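PDB 2QPX: predicted metal-dependent hydrolase of the TIM-barrel fold from Lactobacillus casei, which binds two zinc ions and is probably a metal-dependent hydrolase of the amidohydrolase family, its substrate unknown. Local coordinates for residues His133-Met138 against Glu198-Ser203; Asp142-Trp147 against Ala188-Trp193; Val181-Ala186 against Ile207-Tyr212. One frame throughout, in Å; residues are numbered along the deposited sequence. Where two conformers were deposited one is given.

Contact 1 of 3, residues His133-Met138 against Glu198-Ser203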
loop_
_atom_site.group_PDB
_atom_site.type_symbol
_atom_site.label_atom_id
_atom_site.label_comp_id
_atom_site.label_asym_id
_atom_site.label_seq_id
_atom_site.Cartn_x
_atom_site.Cartn_y
_atom_site.Cartn_z
ATOM N N HIS A 133 -11.855 -26.825 -16.248
ATOM C CA HIS A 133 -12.035 -28.267 -16.301
ATOM C C HIS A 133 -13.238 -28.656 -15.433
ATOM O O HIS A 133 -14.086 -29.460 -15.860
ATOM C CB HIS A 133 -10.768 -29.019 -15.886
ATOM C CG HIS A 133 -9.730 -29.068 -16.953
ATOM N ND1 HIS A 133 -8.745 -28.114 -17.089
ATOM C CD2 HIS A 133 -9.532 -29.958 -17.954
ATOM C CE1 HIS A 133 -7.980 -28.431 -18.127
ATOM N NE2 HIS A 133 -8.452 -29.539 -18.684
ATOM N N ALA A 134 -13.368 -28.027 -14.267
ATOM C CA ALA A 134 -14.516 -28.295 -13.381
ATOM C C ALA A 134 -15.845 -28.000 -14.121
ATOM O O ALA A 134 -16.812 -28.776 -14.053
ATOM C CB ALA A 134 -14.405 -27.482 -12.083
ATOM N N GLU A 135 -15.893 -26.873 -14.820
ATOM C CA GLU A 135 -17.064 -26.479 -15.618
ATOM C C GLU A 135 -17.383 -27.481 -16.707
ATOM O O GLU A 135 -18.563 -27.844 -16.927
ATOM C CB GLU A 135 -16.841 -25.105 -16.255
ATOM C CG GLU A 135 -16.808 -23.956 -15.246
ATOM C CD GLU A 135 -16.155 -22.674 -15.737
ATOM O OE1 GLU A 135 -15.605 -22.637 -16.858
ATOM O OE2 GLU A 135 -16.173 -21.692 -14.956
ATOM N N ASP A 136 -16.368 -27.921 -17.422
ATOM C CA ASP A 136 -16.632 -28.836 -18.519
ATOM C C ASP A 136 -17.133 -30.188 -18.021
ATOM O O ASP A 136 -18.006 -30.800 -18.635
ATOM C CB ASP A 136 -15.396 -28.949 -19.389
ATOM C CG ASP A 136 -15.210 -27.721 -20.269
ATOM O OD1 ASP A 136 -16.218 -27.112 -20.690
ATOM O OD2 ASP A 136 -14.077 -27.393 -20.562
ATOM N N PHE A 137 -16.598 -30.651 -16.888
ATOM C CA PHE A 137 -17.112 -31.883 -16.276
ATOM C C PHE A 137 -18.525 -31.719 -15.725
ATOM O O PHE A 137 -19.315 -32.665 -15.764
ATOM C CB PHE A 137 -16.140 -32.446 -15.242
ATOM C CG PHE A 137 -14.978 -33.196 -15.851
ATOM C CD1 PHE A 137 -15.150 -34.462 -16.373
ATOM C CD2 PHE A 137 -13.736 -32.608 -15.966
ATOM C CE1 PHE A 137 -14.099 -35.147 -16.942
ATOM C CE2 PHE A 137 -12.697 -33.300 -16.534
ATOM C CZ PHE A 137 -12.874 -34.551 -17.045
HETATM N N MSE A 138 -18.868 -30.544 -15.230
HETATM C CA MSE A 138 -20.204 -30.288 -14.675
HETATM C C MSE A 138 -21.277 -30.579 -15.707
HETATM O O MSE A 138 -22.328 -31.170 -15.381
HETATM C CB MSE A 138 -20.295 -28.856 -14.109
HETATM C CG MSE A 138 -21.658 -28.422 -13.612
HETATM SE SE MSE A 138 -22.904 -27.838 -14.976
HETATM C CE MSE A 138 -21.927 -26.294 -15.570
ATOM N N GLU A 198 -26.089 -21.571 -15.488
ATOM C CA GLU A 198 -24.894 -20.816 -15.819
ATOM C C GLU A 198 -23.693 -21.746 -15.840
ATOM O O GLU A 198 -23.458 -22.466 -14.884
ATOM C CB GLU A 198 -24.672 -19.719 -14.783
ATOM C CG GLU A 198 -25.819 -18.700 -14.651
ATOM C CD GLU A 198 -26.043 -17.878 -15.917
ATOM O OE1 GLU A 198 -25.062 -17.593 -16.644
ATOM O OE2 GLU A 198 -27.206 -17.509 -16.185
ATOM N N LYS A 199 -22.907 -21.725 -16.914
ATOM C CA LYS A 199 -21.770 -22.593 -17.010
ATOM C C LYS A 199 -20.658 -22.178 -16.044
ATOM O O LYS A 199 -20.027 -23.037 -15.405
ATOM C CB LYS A 199 -21.183 -22.642 -18.429
ATOM C CG LYS A 199 -20.083 -23.704 -18.538
ATOM C CD LYS A 199 -19.473 -23.857 -19.922
ATOM C CE LYS A 199 -18.414 -24.913 -19.934
ATOM N NZ LYS A 199 -17.772 -25.036 -21.295
ATOM N N ARG A 200 -20.455 -20.880 -15.911
ATOM C CA ARG A 200 -19.387 -20.293 -15.093
ATOM C C ARG A 200 -19.445 -20.791 -13.640
ATOM O O ARG A 200 -20.479 -20.664 -13.000
ATOM C CB ARG A 200 -19.587 -18.774 -15.121
ATOM C CG ARG A 200 -18.477 -17.887 -14.618
ATOM C CD ARG A 200 -18.789 -16.408 -14.985
ATOM N NE ARG A 200 -18.634 -15.522 -13.836
ATOM C CZ ARG A 200 -17.538 -14.840 -13.530
ATOM N NH1 ARG A 200 -16.454 -14.894 -14.296
ATOM N NH2 ARG A 200 -17.523 -14.093 -12.436
ATOM N N LEU A 201 -18.336 -21.309 -13.126
ATOM C CA LEU A 201 -18.236 -21.734 -11.720
ATOM C C LEU A 201 -17.971 -20.492 -10.822
ATOM O O LEU A 201 -16.940 -19.841 -10.938
ATOM C CB LEU A 201 -17.122 -22.753 -11.552
ATOM C CG LEU A 201 -16.821 -23.228 -10.140
ATOM C CD1 LEU A 201 -18.111 -23.747 -9.435
ATOM C CD2 LEU A 201 -15.698 -24.249 -10.166
ATOM N N THR A 202 -18.934 -20.167 -9.970
ATOM C CA THR A 202 -18.900 -19.002 -9.093
ATOM C C THR A 202 -19.225 -19.328 -7.630
ATOM O O THR A 202 -19.243 -18.430 -6.795
ATOM C CB THR A 202 -19.864 -17.900 -9.592
ATOM O OG1 THR A 202 -21.223 -18.372 -9.521
ATOM C CG2 THR A 202 -19.486 -17.453 -11.038
ATOM N N SER A 203 -19.444 -20.601 -7.323
ATOM C CA SER A 203 -19.818 -21.017 -5.956
ATOM C C SER A 203 -18.568 -21.057 -5.043
ATOM O O SER A 203 -17.674 -21.882 -5.275
ATOM C CB SER A 203 -20.374 -22.431 -5.992
ATOM O OG SER A 203 -20.556 -22.944 -4.671
#
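Glu-135, on the last turns of helix 130-138, reaches across to the loop 198-203 and takes the backbone N-H of Leu-201 on OE2, at 2.9 Å and almost straight (N-H...O 174°). The amide arrives on the anti side of that oxygen, 25° out of the carboxylate plane. In Glu-135, chi1 (-69°) puts CG beside the backbone N, 3.4 Å from Lys-199 O, and the extended remainder of the chain brings OE2 to Leu-201 N. The same OE2 forms a salt bridge with Arg-173 NH1, and Arg-173 also donates to Leu-201 O, so both backbone polar atoms of Leu-201 are engaged. Lys-199 O accepts a hydrogen bond from Trp-193 NE1.

Further out, Lys-199, extended throughout, crosses Asp-136 obliquely and places NZ 2.7 Å from Asp-136 OD1, nearly along the C-O axis; both residues of this salt bridge are solvent-exposed. An apolar contact sits beside the polar ones, Leu-201 CD2 lying 4.0 Å from Ala-134 CB. The selenomethionine Met-138, bent at chi2 and chi3, brings its methyl CE into van der Waals contact with the carbonyl oxygen Lys-199 O, at 3.8 Å. Ser-203 closes the loop as N-cap of helix 204-221, its OG accepting from Leu-206 N. The arrangement is that of an interhelical loop pinned to a neighbouring helix by a buried carboxylate that binds a main-chain N-H and an arginine together.

Contact 2 of 3, residues Asp142-Trp147 against Ala188-Trp193; sequences DNFAAW and AGFDTW
This is an aromatic helix-helix contact, away from the zinc site, in which the start of helix 144-156 packs on the middle of helix 183-196 around the ring of Phe-190. CG of Phe-190 is anti to its backbone N (chi1 177°), and the ring enters between Phe-144 and Trp-147. Over one of its faces sits Phe-144 CA, a CH-pi contact 4.1 Å from the ring centroid. Phe-190 CE1 lies over a face of the Trp-147 indole, 3.4 Å from Trp-147 CG, with the Phe-190 plane tilted 33° to the five-membered ring. Phe-144 turns its ring edge to Phe-190, Phe-144 CD2 being 4.0 Å from Phe-190 CB.

An alanine in place of Phe-190 would probably open a gap between the two helices, leaving the Trp-147 face without its CE1 neighbour and Phe-144 CA without a ring beneath it.

Beside the rings, two waters donate to Asp-191 OD1: one also donates to Asp-142 O, the other accepts from Phe-144 N at 2.9 Å. Asn-143 caps the helix, OD1 accepting from Ala-146 N, and its ND2 donates to Asp-142 OD1. No direct hydrogen bond joins the segments, so their attachment rests on apolar and aromatic packing, with water carrying the polar link to Asp-191.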
loop_
_atom_site.group_PDB
_atom_site.type_symbol
_atom_site.label_atom_id
_atom_site.label_comp_id
_atom_site.label_asym_id
_atom_site.label_seq_id
_atom_site.Cartn_x
_atom_site.Cartn_y
_atom_site.Cartn_z
ATOM N N ASP A 142 -25.072 -35.137 -13.446
ATOM C CA ASP A 142 -26.195 -34.475 -12.788
ATOM C C ASP A 142 -26.111 -34.445 -11.268
ATOM O O ASP A 142 -26.943 -33.815 -10.642
ATOM C CB ASP A 142 -27.564 -34.993 -13.282
ATOM C CG ASP A 142 -27.825 -36.447 -12.956
ATOM O OD1 ASP A 142 -27.125 -37.067 -12.133
ATOM O OD2 ASP A 142 -28.789 -36.982 -13.548
ATOM N N ASN A 143 -25.082 -35.066 -10.686
ATOM C CA ASN A 143 -24.897 -35.087 -9.232
ATOM C C ASN A 143 -23.441 -34.880 -8.832
ATOM O O ASN A 143 -22.521 -35.225 -9.591
ATOM C CB ASN A 143 -25.379 -36.409 -8.620
ATOM C CG ASN A 143 -24.641 -37.609 -9.181
ATOM O OD1 ASN A 143 -23.704 -38.148 -8.552
ATOM N ND2 ASN A 143 -25.037 -38.028 -10.396
ATOM N N PHE A 144 -23.261 -34.318 -7.650
ATOM C CA PHE A 144 -21.919 -34.029 -7.130
ATOM C C PHE A 144 -20.988 -35.237 -7.133
ATOM O O PHE A 144 -19.821 -35.137 -7.517
ATOM C CB PHE A 144 -22.015 -33.443 -5.716
ATOM C CG PHE A 144 -20.685 -33.271 -5.032
ATOM C CD1 PHE A 144 -20.112 -34.299 -4.302
ATOM C CD2 PHE A 144 -19.995 -32.092 -5.133
ATOM C CE1 PHE A 144 -18.903 -34.135 -3.672
ATOM C CE2 PHE A 144 -18.767 -31.923 -4.495
ATOM C CZ PHE A 144 -18.214 -32.954 -3.766
ATOM N N ALA A 145 -21.436 -36.376 -6.643
ATOM C CA ALA A 145 -20.498 -37.488 -6.488
ATOM C C ALA A 145 -19.898 -37.945 -7.821
ATOM O O ALA A 145 -18.683 -38.194 -7.916
ATOM C CB ALA A 145 -21.203 -38.674 -5.781
ATOM N N ALA A 146 -20.725 -38.049 -8.850
ATOM C CA ALA A 146 -20.247 -38.497 -10.173
ATOM C C ALA A 146 -19.381 -37.401 -10.796
ATOM O O ALA A 146 -18.368 -37.703 -11.433
ATOM C CB ALA A 146 -21.407 -38.813 -11.103
ATOM N N TRP A 147 -19.783 -36.147 -10.628
ATOM C CA TRP A 147 -18.977 -35.017 -11.115
ATOM C C TRP A 147 -17.595 -35.003 -10.441
ATOM O O TRP A 147 -16.549 -34.917 -11.108
ATOM C CB TRP A 147 -19.678 -33.705 -10.843
ATOM C CG TRP A 147 -18.756 -32.525 -11.025
ATOM C CD1 TRP A 147 -18.371 -31.966 -12.205
ATOM C CD2 TRP A 147 -18.087 -31.801 -9.992
ATOM N NE1 TRP A 147 -17.486 -30.933 -11.989
ATOM C CE2 TRP A 147 -17.313 -30.794 -10.629
ATOM C CE3 TRP A 147 -18.069 -31.885 -8.591
ATOM C CZ2 TRP A 147 -16.517 -29.931 -9.923
ATOM C CZ3 TRP A 147 -17.294 -31.014 -7.884
ATOM C CH2 TRP A 147 -16.506 -30.043 -8.558
ATOM N N ALA A 188 -24.201 -28.988 -2.075
ATOM C CA ALA A 188 -25.304 -28.019 -2.205
ATOM C C ALA A 188 -24.894 -26.928 -3.226
ATOM O O ALA A 188 -25.712 -26.480 -4.032
ATOM C CB ALA A 188 -25.660 -27.414 -0.879
ATOM N N GLY A 189 -23.643 -26.490 -3.175
ATOM C CA GLY A 189 -23.105 -25.524 -4.144
ATOM C C GLY A 189 -23.146 -26.057 -5.562
ATOM O O GLY A 189 -23.555 -25.336 -6.512
ATOM N N PHE A 190 -22.760 -27.323 -5.719
ATOM C CA PHE A 190 -22.821 -27.998 -6.996
ATOM C C PHE A 190 -24.265 -28.033 -7.526
ATOM O O PHE A 190 -24.532 -27.710 -8.683
ATOM C CB PHE A 190 -22.277 -29.415 -6.943
ATOM C CG PHE A 190 -22.397 -30.153 -8.260
ATOM C CD1 PHE A 190 -21.408 -30.024 -9.216
ATOM C CD2 PHE A 190 -23.541 -30.876 -8.599
ATOM C CE1 PHE A 190 -21.523 -30.659 -10.454
ATOM C CE2 PHE A 190 -23.653 -31.504 -9.833
ATOM C CZ PHE A 190 -22.657 -31.373 -10.776
ATOM N N ASP A 191 -25.202 -28.415 -6.661
ATOM C CA ASP A 191 -26.598 -28.503 -7.098
ATOM C C ASP A 191 -27.107 -27.138 -7.526
ATOM O O ASP A 191 -27.795 -27.044 -8.534
ATOM C CB ASP A 191 -27.498 -29.052 -5.965
ATOM C CG ASP A 191 -27.213 -30.487 -5.631
ATOM O OD1 ASP A 191 -26.607 -31.200 -6.459
ATOM O OD2 ASP A 191 -27.647 -30.939 -4.524
ATOM N N THR A 192 -26.840 -26.098 -6.744
ATOM C CA THR A 192 -27.277 -24.723 -7.065
ATOM C C THR A 192 -26.698 -24.297 -8.428
ATOM O O THR A 192 -27.412 -23.719 -9.288
ATOM C CB THR A 192 -26.942 -23.764 -5.969
ATOM O OG1 THR A 192 -27.705 -24.132 -4.826
ATOM C CG2 THR A 192 -27.234 -22.308 -6.344
ATOM N N TRP A 193 -25.419 -24.612 -8.626
ATOM C CA TRP A 193 -24.737 -24.339 -9.897
ATOM C C TRP A 193 -25.390 -25.045 -11.062
ATOM O O TRP A 193 -25.774 -24.390 -12.066
ATOM C CB TRP A 193 -23.264 -24.726 -9.737
ATOM C CG TRP A 193 -22.379 -24.577 -10.920
ATOM C CD1 TRP A 193 -22.505 -23.681 -11.953
ATOM C CD2 TRP A 193 -21.200 -25.337 -11.187
ATOM N NE1 TRP A 193 -21.466 -23.841 -12.836
ATOM C CE2 TRP A 193 -20.646 -24.845 -12.396
ATOM C CE3 TRP A 193 -20.556 -26.393 -10.530
ATOM C CZ2 TRP A 193 -19.464 -25.350 -12.944
ATOM C CZ3 TRP A 193 -19.379 -26.912 -11.086
ATOM C CH2 TRP A 193 -18.847 -26.394 -12.295
HETATM O O HOH W 1 -27.671 -31.635 -9.067
HETATM O O HOH W 2 -25.689 -33.726 -6.231
#

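Contact 3 of 3, residues Val181-Ala186 against Ile207-Tyr212; sequences VNVIEA and IDYMLY
Tyr-209 is the centre of this contact, its ring lying against the start of helix 183-196. Ala-186 CB sits over one face of the ring, 3.4 Å from Tyr-209 CG and close to CD2 and CB as well, a snug methyl-on-ring fit. At the ring's edge, near its plane, the carbonyl oxygen Val-181 O approaches Tyr-209 CD2 to 3.3 Å. Val-183 lies alongside the tyrosine, pointing the same way: Val-183 CA is 3.8 Å from Tyr-209 CE2 and Val-183 CG2 3.9 Å from Tyr-209 OH. Nearer the backbone of helix 204-221, Val-181 CB packs 4.1 Å from Tyr-209 CB, while Val-181 CG2 meets Asp-208 CB at 3.7 Å, those two side chains crossing at about a right angle.

Several features set these groups in place. Tyr-209 chi1 (180°) sets CG, the ring atom that meets Ala-186 CB, anti to the backbone N. On the other side, Asn-182 is the N-cap of helix 183-196; its OD1 accepts from Ile-184 N at 3.0 Å on an in-plane lone pair, and its backbone O takes Ala-186 N, so the first turn that bears Val-183 and Ala-186 is fixed at its start. Asp-208 OD2 makes a salt bridge with Lys-204 NZ and accepts from Glu-179 N, which ties helix 204-221 to the chain just before Val-181.

Beyond this shell the Tyr-209 ring stacks with His-213 and meets Trp-148 edge-to-face. The contact thus joins consecutive helices 183-196 and 204-221, with helix 144-156 packed against both, and helix 204-221 leads on to strand 225-229.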
loop_
_atom_site.group_PDB
_atom_site.type_symbol
_atom_site.label_atom_id
_atom_site.label_comp_id
_atom_site.label_asym_id
_atom_site.label_seq_id
_atom_site.Cartn_x
_atom_site.Cartn_y
_atom_site.Cartn_z
ATOM N N VAL A 181 -14.370 -26.365 3.678
ATOM C CA VAL A 181 -15.808 -26.542 3.444
ATOM C C VAL A 181 -16.181 -28.012 3.544
ATOM O O VAL A 181 -15.526 -28.907 2.989
ATOM C CB VAL A 181 -16.176 -26.055 1.999
ATOM C CG1 VAL A 181 -17.648 -26.314 1.671
ATOM C CG2 VAL A 181 -15.811 -24.558 1.841
ATOM N N ASN A 182 -17.259 -28.286 4.265
ATOM C CA ASN A 182 -17.822 -29.616 4.378
ATOM C C ASN A 182 -18.403 -30.092 3.046
ATOM O O ASN A 182 -18.923 -29.273 2.277
ATOM C CB ASN A 182 -18.914 -29.582 5.467
ATOM C CG ASN A 182 -19.330 -30.953 5.924
ATOM O OD1 ASN A 182 -20.145 -31.621 5.305
ATOM N ND2 ASN A 182 -18.787 -31.362 7.070
ATOM N N VAL A 183 -18.370 -31.385 2.791
ATOM C CA VAL A 183 -18.944 -31.950 1.591
ATOM C C VAL A 183 -20.452 -31.588 1.438
ATOM O O VAL A 183 -20.925 -31.451 0.338
ATOM C CB VAL A 183 -18.705 -33.482 1.514
ATOM C CG1 VAL A 183 -19.559 -34.251 2.570
ATOM C CG2 VAL A 183 -19.013 -34.030 0.123
ATOM N N ILE A 184 -21.186 -31.432 2.534
ATOM C CA ILE A 184 -22.603 -31.077 2.454
ATOM C C ILE A 184 -22.755 -29.745 1.699
ATOM O O ILE A 184 -23.580 -29.613 0.775
ATOM C CB ILE A 184 -23.251 -30.968 3.839
ATOM C CG1 ILE A 184 -23.232 -32.337 4.555
ATOM C CG2 ILE A 184 -24.656 -30.371 3.717
ATOM C CD1 ILE A 184 -23.601 -32.224 6.017
ATOM N N GLU A 185 -21.982 -28.747 2.116
ATOM C CA GLU A 185 -22.036 -27.421 1.512
ATOM C C GLU A 185 -21.485 -27.409 0.093
ATOM O O GLU A 185 -21.999 -26.663 -0.758
ATOM C CB GLU A 185 -21.313 -26.420 2.397
ATOM C CG GLU A 185 -22.170 -25.911 3.544
ATOM C CD GLU A 185 -22.443 -26.888 4.610
ATOM O OE1 GLU A 185 -21.457 -27.421 5.150
ATOM O OE2 GLU A 185 -23.648 -27.082 4.945
ATOM N N ALA A 186 -20.449 -28.190 -0.146
ATOM C CA ALA A 186 -19.874 -28.312 -1.494
ATOM C C ALA A 186 -20.887 -28.902 -2.463
ATOM O O ALA A 186 -21.104 -28.361 -3.561
ATOM C CB ALA A 186 -18.592 -29.145 -1.469
ATOM N N ILE A 207 -15.798 -24.015 -4.893
ATOM C CA ILE A 207 -14.405 -23.683 -5.252
ATOM C C ILE A 207 -13.463 -23.954 -4.077
ATOM O O ILE A 207 -12.400 -24.568 -4.251
ATOM C CB ILE A 207 -14.279 -22.208 -5.735
ATOM C CG1 ILE A 207 -14.898 -22.089 -7.150
ATOM C CG2 ILE A 207 -12.819 -21.765 -5.794
ATOM C CD1 ILE A 207 -15.058 -20.636 -7.687
ATOM N N ASP A 208 -13.833 -23.531 -2.873
ATOM C CA ASP A 208 -12.947 -23.713 -1.722
ATOM C C ASP A 208 -12.829 -25.214 -1.410
ATOM O O ASP A 208 -11.700 -25.700 -1.153
ATOM C CB ASP A 208 -13.433 -22.934 -0.492
ATOM C CG ASP A 208 -13.157 -21.440 -0.556
ATOM O OD1 ASP A 208 -12.687 -20.952 -1.602
ATOM O OD2 ASP A 208 -13.417 -20.747 0.490
ATOM N N TYR A 209 -13.940 -25.970 -1.451
ATOM C CA TYR A 209 -13.852 -27.437 -1.289
ATOM C C TYR A 209 -12.851 -28.027 -2.309
ATOM O O TYR A 209 -11.962 -28.852 -1.972
ATOM C CB TYR A 209 -15.244 -28.086 -1.480
ATOM C CG TYR A 209 -15.248 -29.569 -1.337
ATOM C CD1 TYR A 209 -14.967 -30.405 -2.399
ATOM C CD2 TYR A 209 -15.539 -30.154 -0.095
ATOM C CE1 TYR A 209 -14.994 -31.794 -2.236
ATOM C CE2 TYR A 209 -15.539 -31.497 0.085
ATOM C CZ TYR A 209 -15.263 -32.325 -0.969
ATOM O OH TYR A 209 -15.247 -33.682 -0.789
HETATM N N MSE A 210 -13.031 -27.654 -3.583
HETATM C CA MSE A 210 -12.200 -28.138 -4.659
HETATM C C MSE A 210 -10.735 -27.865 -4.358
HETATM O O MSE A 210 -9.874 -28.759 -4.490
HETATM C CB MSE A 210 -12.582 -27.400 -5.937
HETATM C CG MSE A 210 -11.810 -27.810 -7.146
HETATM SE SE MSE A 210 -11.971 -26.572 -8.659
HETATM C CE MSE A 210 -10.724 -25.152 -8.124
ATOM N N LEU A 211 -10.431 -26.623 -3.956
ATOM C CA LEU A 211 -9.017 -26.271 -3.746
ATOM C C LEU A 211 -8.377 -27.054 -2.592
ATOM O O LEU A 211 -7.212 -27.483 -2.679
ATOM C CB LEU A 211 -8.887 -24.768 -3.533
ATOM C CG LEU A 211 -9.136 -23.931 -4.797
ATOM C CD1 LEU A 211 -9.323 -22.452 -4.412
ATOM C CD2 LEU A 211 -8.005 -24.186 -5.821
ATOM N N TYR A 212 -9.119 -27.245 -1.503
ATOM C CA TYR A 212 -8.589 -28.030 -0.387
ATOM C C TYR A 212 -8.433 -29.488 -0.772
ATOM O O TYR A 212 -7.461 -30.133 -0.410
ATOM C CB TYR A 212 -9.479 -27.899 0.866
ATOM C CG TYR A 212 -9.154 -26.656 1.700
ATOM C CD1 TYR A 212 -9.652 -25.412 1.369
ATOM C CD2 TYR A 212 -8.298 -26.720 2.822
ATOM C CE1 TYR A 212 -9.349 -24.292 2.122
ATOM C CE2 TYR A 212 -7.972 -25.576 3.565
ATOM C CZ TYR A 212 -8.494 -24.377 3.214
ATOM O OH TYR A 212 -8.186 -23.238 3.928
#

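Overall arrangement
From the N terminus, the chain passes the strands 14-19, 95-101 and 124-127 before helix 130-138, where contact 1 opens; that contact closes only at the loop 198-203. Within this span helix 144-156 folds back on helix 183-196, so contact 2 is wholly nested in contact 1. Contact 3 starts at 181-186, inside both spans, and ends on helix 204-221 beyond them, so it crosses contacts 1 and 2. The indole NE1 of Trp-147 probably hydrogen-bonds to Ala-134 O, joining contacts 1 and 2, and Phe-144 bridges contacts 2 and 3. Together they unite four helices into one cluster ahead of strand 225-229.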